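Local coordinates for thymidylate synthase thyX (PDB 3N3Y) that acts as an FAD-dependent thymidylate synthase, probably methylating dUMP to dTMP with methylenetetrahydrofolate as carbon donor and NADPH as reductant, at the interface of chains A and B and the interface of chains A and C. Sequence-based numbering; all coordinates share one arbitrary frame. Chains: chain A/B/C, Thymidylate synthase thyX.

Contact 1: the interface of chains A and B. Residues chain A 74, 77-78, 155, 160; chain B 78, 160.
A:Gln78 and B:Gln78 meet near the two-fold axis of a ThyX-family subunit pair. Both lie on helix 74-80, the helix that leads into the RHR motif of the family. Their chains cross at about a right angle, and their amides stack almost parallel, with planes 14° apart. The carbons A:Gln78 CD and B:Gln78 CD are 3.4 Å apart, face over face. A:Leu77 covers the side chain of B:Gln78 from another direction. The branch carbon A:Leu77 CG lies 3.5 Å from the amide oxygen OE1 of B:Gln78.

The amide nitrogen NE2 of B:Gln78 gives a hydrogen bond of 2.9 Å to the helix carbonyl A:Arg74 O. It comes from above the carbonyl plane. That oxygen also lies 3.0 Å from A:Gln78 N, one helical turn on. B:Gln78 NE2 sits over the rim of one face of the A:Arg74 guanidinium as well.

Farther out, A:Arg74 grips the carboxylate of B:Glu160 side-on. A:Arg74 NE bonds to B:Glu160 OE2 at 2.8 Å, from above the carboxylate plane. The bond from A:Arg74 NH2 to B:Glu160 OE1, at 2.9 Å, is nearly straight and arrives on the syn side. Bends at chi2 and chi3 (-96° and -63°) turn this edge of A:Arg74 toward the acid. A:Lys155 NZ adds a longer salt bridge of 4.0 Å to B:Glu160 OE1. The carboxylate of A:Glu160 is also close by, and the basic groups probably ease the like charge. A:Arg74 and A:Lys155 also bind dUMP.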
loop_
_atom_site.group_PDB
_atom_site.type_symbol
_atom_site.label_atom_id
_atom_site.label_comp_id
_atom_site.label_asym_id
_atom_site.label_seq_id
_atom_site.Cartn_x
_atom_site.Cartn_y
_atom_site.Cartn_z
ATOM N N ARG A 74 -24.885 -1.197 0.725
ATOM C CA ARG A 74 -23.964 -0.066 0.605
ATOM C C ARG A 74 -23.317 0.235 1.951
ATOM O O ARG A 74 -22.145 0.638 2.009
ATOM C CB ARG A 74 -24.679 1.195 0.109
ATOM C CG ARG A 74 -25.414 1.041 -1.204
ATOM C CD ARG A 74 -24.599 1.498 -2.387
ATOM N NE ARG A 74 -24.285 2.922 -2.319
ATOM C CZ ARG A 74 -23.454 3.535 -3.161
ATOM N NH1 ARG A 74 -22.855 2.841 -4.132
ATOM N NH2 ARG A 74 -23.201 4.836 -3.026
ATOM N N LEU A 77 -20.569 -2.065 2.272
ATOM C CA LEU A 77 -19.549 -1.613 1.334
ATOM C C LEU A 77 -18.674 -0.522 1.971
ATOM O O LEU A 77 -17.476 -0.492 1.759
ATOM C CB LEU A 77 -20.199 -1.083 0.054
ATOM C CG LEU A 77 -19.236 -0.489 -0.973
ATOM C CD1 LEU A 77 -18.322 -1.607 -1.510
ATOM C CD2 LEU A 77 -19.981 0.212 -2.107
ATOM N N GLN A 78 -19.284 0.374 2.744
ATOM C CA GLN A 78 -18.536 1.432 3.437
ATOM C C GLN A 78 -17.417 0.824 4.266
ATOM O O GLN A 78 -16.304 1.344 4.291
ATOM C CB GLN A 78 -19.445 2.248 4.377
ATOM C CG GLN A 78 -20.446 3.194 3.726
ATOM C CD GLN A 78 -19.847 4.568 3.436
ATOM O OE1 GLN A 78 -18.620 4.745 3.416
ATOM N NE2 GLN A 78 -20.708 5.543 3.214
ATOM N N LYS A 155 -29.184 9.812 -6.070
ATOM C CA LYS A 155 -28.445 8.933 -5.152
ATOM C C LYS A 155 -28.363 9.448 -3.695
ATOM O O LYS A 155 -28.153 8.663 -2.782
ATOM C CB LYS A 155 -27.047 8.597 -5.704
ATOM C CG LYS A 155 -26.074 9.772 -5.698
ATOM C CD LYS A 155 -24.785 9.457 -6.451
ATOM C CE LYS A 155 -23.647 9.056 -5.502
ATOM N NZ LYS A 155 -23.872 7.726 -4.869
ATOM N N GLU A 160 -28.854 3.185 2.962
ATOM C CA GLU A 160 -27.642 2.365 3.024
ATOM C C GLU A 160 -27.903 0.872 2.825
ATOM O O GLU A 160 -26.987 0.130 2.510
ATOM C CB GLU A 160 -26.909 2.586 4.344
ATOM C CG GLU A 160 -26.563 4.027 4.599
ATOM C CD GLU A 160 -25.074 4.264 4.580
ATOM O OE1 GLU A 160 -24.347 3.470 5.226
ATOM O OE2 GLU A 160 -24.636 5.246 3.934
ATOM N N GLN B 78 -18.113 7.236 0.456
ATOM C CA GLN B 78 -17.886 5.971 -0.255
ATOM C C GLN B 78 -16.799 6.144 -1.310
ATOM O O GLN B 78 -15.995 5.252 -1.531
ATOM C CB GLN B 78 -19.159 5.480 -0.953
ATOM C CG GLN B 78 -20.272 5.053 -0.022
ATOM C CD GLN B 78 -20.273 3.550 0.240
ATOM O OE1 GLN B 78 -19.239 2.876 0.119
ATOM N NE2 GLN B 78 -21.431 3.020 0.590
ATOM N N GLU B 160 -27.994 8.306 2.138
ATOM C CA GLU B 160 -26.602 8.589 1.845
ATOM C C GLU B 160 -26.244 10.075 1.950
ATOM O O GLU B 160 -25.057 10.439 1.981
ATOM C CB GLU B 160 -26.202 7.967 0.504
ATOM C CG GLU B 160 -26.126 6.428 0.575
ATOM C CD GLU B 160 -25.008 5.824 -0.282
ATOM O OE1 GLU B 160 -24.404 6.567 -1.098
ATOM O OE2 GLU B 160 -24.733 4.604 -0.138
#

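Contact 2: the interface of chains A and C. Residues chain A 88-89, 167-168; chain C 25, 28, 62.
A:Ser89 on strand 87-90 and A:Ala167 on strand 163-171 lie side by side with extended backbones, and together they meet C:Ala25 of helix 19-30 and C:His62 at the end of 3-10 helix 54-62. A:Ser89 lies within the variable X7 stretch of the ThyX signature RHRX7S. A:Ser89 O is 2.9 Å from A:Ala167 N, and A:Ser89 N is 2.9 Å from A:Ala167 O, so the two residues form a paired step of the sheet.

C:His62 reaches this step with the edge of its imidazole. C:His62 NE2 makes a hydrogen bond of 2.8 Å with the hydroxyl OG of A:Ser89. Either group could be the donor. OG stands anti to the carbonyl carbon (chi1 -55°), which points it at the imidazole nitrogen. The backbone N of A:Ser89 lies in the plane of the ring, at the same edge. The ring carbon CE1 of C:His62 sits 3.6 Å from A:Ala167 O, a contact without a hydrogen bond.

Beside the imidazole, the methyl of C:Ala25 fits against both strands. C:Ala25 CB is 3.8 Å from A:Ser89 CB and 3.9 Å from A:Ala167 CB. One helical turn on, C:Thr28 turns its methyl, not its hydroxyl, to the strand: C:Thr28 CG2 is 3.6 Å from A:Ser89 O. Behind this layer, within chain A, A:Leu88 meets the edge of the A:Tyr168 ring through CG.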
loop_
_atom_site.group_PDB
_atom_site.type_symbol
_atom_site.label_atom_id
_atom_site.label_comp_id
_atom_site.label_asym_id
_atom_site.label_seq_id
_atom_site.Cartn_x
_atom_site.Cartn_y
_atom_site.Cartn_z
ATOM N N LEU A 88 -11.039 -3.582 -5.695
ATOM C CA LEU A 88 -12.494 -3.628 -5.821
ATOM C C LEU A 88 -12.914 -3.015 -7.141
ATOM O O LEU A 88 -12.378 -1.976 -7.531
ATOM C CB LEU A 88 -13.157 -2.795 -4.732
ATOM C CG LEU A 88 -12.890 -3.132 -3.288
ATOM C CD1 LEU A 88 -11.537 -2.594 -2.866
ATOM C CD2 LEU A 88 -14.000 -2.565 -2.432
ATOM N N SER A 89 -13.880 -3.640 -7.810
ATOM C CA SER A 89 -14.634 -2.984 -8.874
ATOM C C SER A 89 -16.121 -3.103 -8.543
ATOM O O SER A 89 -16.679 -4.195 -8.485
ATOM C CB SER A 89 -14.332 -3.587 -10.250
ATOM O OG SER A 89 -12.942 -3.571 -10.538
ATOM N N ALA A 167 -16.706 -7.038 -7.935
ATOM C CA ALA A 167 -15.574 -7.938 -7.997
ATOM C C ALA A 167 -14.584 -7.486 -6.920
ATOM O O ALA A 167 -14.260 -6.295 -6.790
ATOM C CB ALA A 167 -14.941 -7.912 -9.376
ATOM N N TYR A 168 -14.128 -8.442 -6.133
ATOM C CA TYR A 168 -13.223 -8.168 -5.039
ATOM C C TYR A 168 -12.022 -9.101 -5.166
ATOM O O TYR A 168 -12.185 -10.314 -5.175
ATOM C CB TYR A 168 -13.952 -8.426 -3.716
ATOM C CG TYR A 168 -13.226 -7.974 -2.473
ATOM C CD1 TYR A 168 -12.980 -6.621 -2.243
ATOM C CD2 TYR A 168 -12.815 -8.890 -1.507
ATOM C CE1 TYR A 168 -12.326 -6.199 -1.105
ATOM C CE2 TYR A 168 -12.174 -8.472 -0.352
ATOM C CZ TYR A 168 -11.925 -7.122 -0.167
ATOM O OH TYR A 168 -11.281 -6.687 0.955
ATOM N N ALA C 25 -14.803 -7.751 -14.129
ATOM C CA ALA C 25 -14.760 -6.647 -13.181
ATOM C C ALA C 25 -15.252 -5.365 -13.844
ATOM O O ALA C 25 -16.173 -4.720 -13.356
ATOM C CB ALA C 25 -13.363 -6.465 -12.615
ATOM N N THR C 28 -18.914 -5.233 -14.311
ATOM C CA THR C 28 -19.598 -5.074 -13.030
ATOM C C THR C 28 -19.924 -3.616 -12.672
ATOM O O THR C 28 -20.999 -3.326 -12.153
ATOM C CB THR C 28 -18.772 -5.667 -11.895
ATOM O OG1 THR C 28 -18.778 -7.085 -12.012
ATOM C CG2 THR C 28 -19.359 -5.287 -10.549
ATOM N N HIS C 62 -6.967 -6.662 -10.777
ATOM C CA HIS C 62 -7.522 -8.007 -10.609
ATOM C C HIS C 62 -6.644 -9.090 -11.283
ATOM O O HIS C 62 -6.624 -10.236 -10.842
ATOM C CB HIS C 62 -8.972 -8.068 -11.110
ATOM C CG HIS C 62 -9.911 -7.173 -10.355
ATOM N ND1 HIS C 62 -10.365 -7.466 -9.086
ATOM C CD2 HIS C 62 -10.472 -5.987 -10.687
ATOM C CE1 HIS C 62 -11.160 -6.501 -8.669
ATOM N NE2 HIS C 62 -11.244 -5.592 -9.624
#

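Contact 1 and contact 2 have C-alpha centres about 17 Å apart. They share no residue, but chain A takes part in both. Helix 74-80 of contact 1 and strand 87-90 of contact 2 are joined by the short segment that holds the RHR motif. That motif helps to bind both FAD and dUMP. The predicted active-site A:Arg182 lies about 14 Å from the centre of contact 1 and about 18 Å from that of contact 2. One subunit thus pairs with two others around the same region. This agrees with a homotetramer in which three monomers build each FAD site.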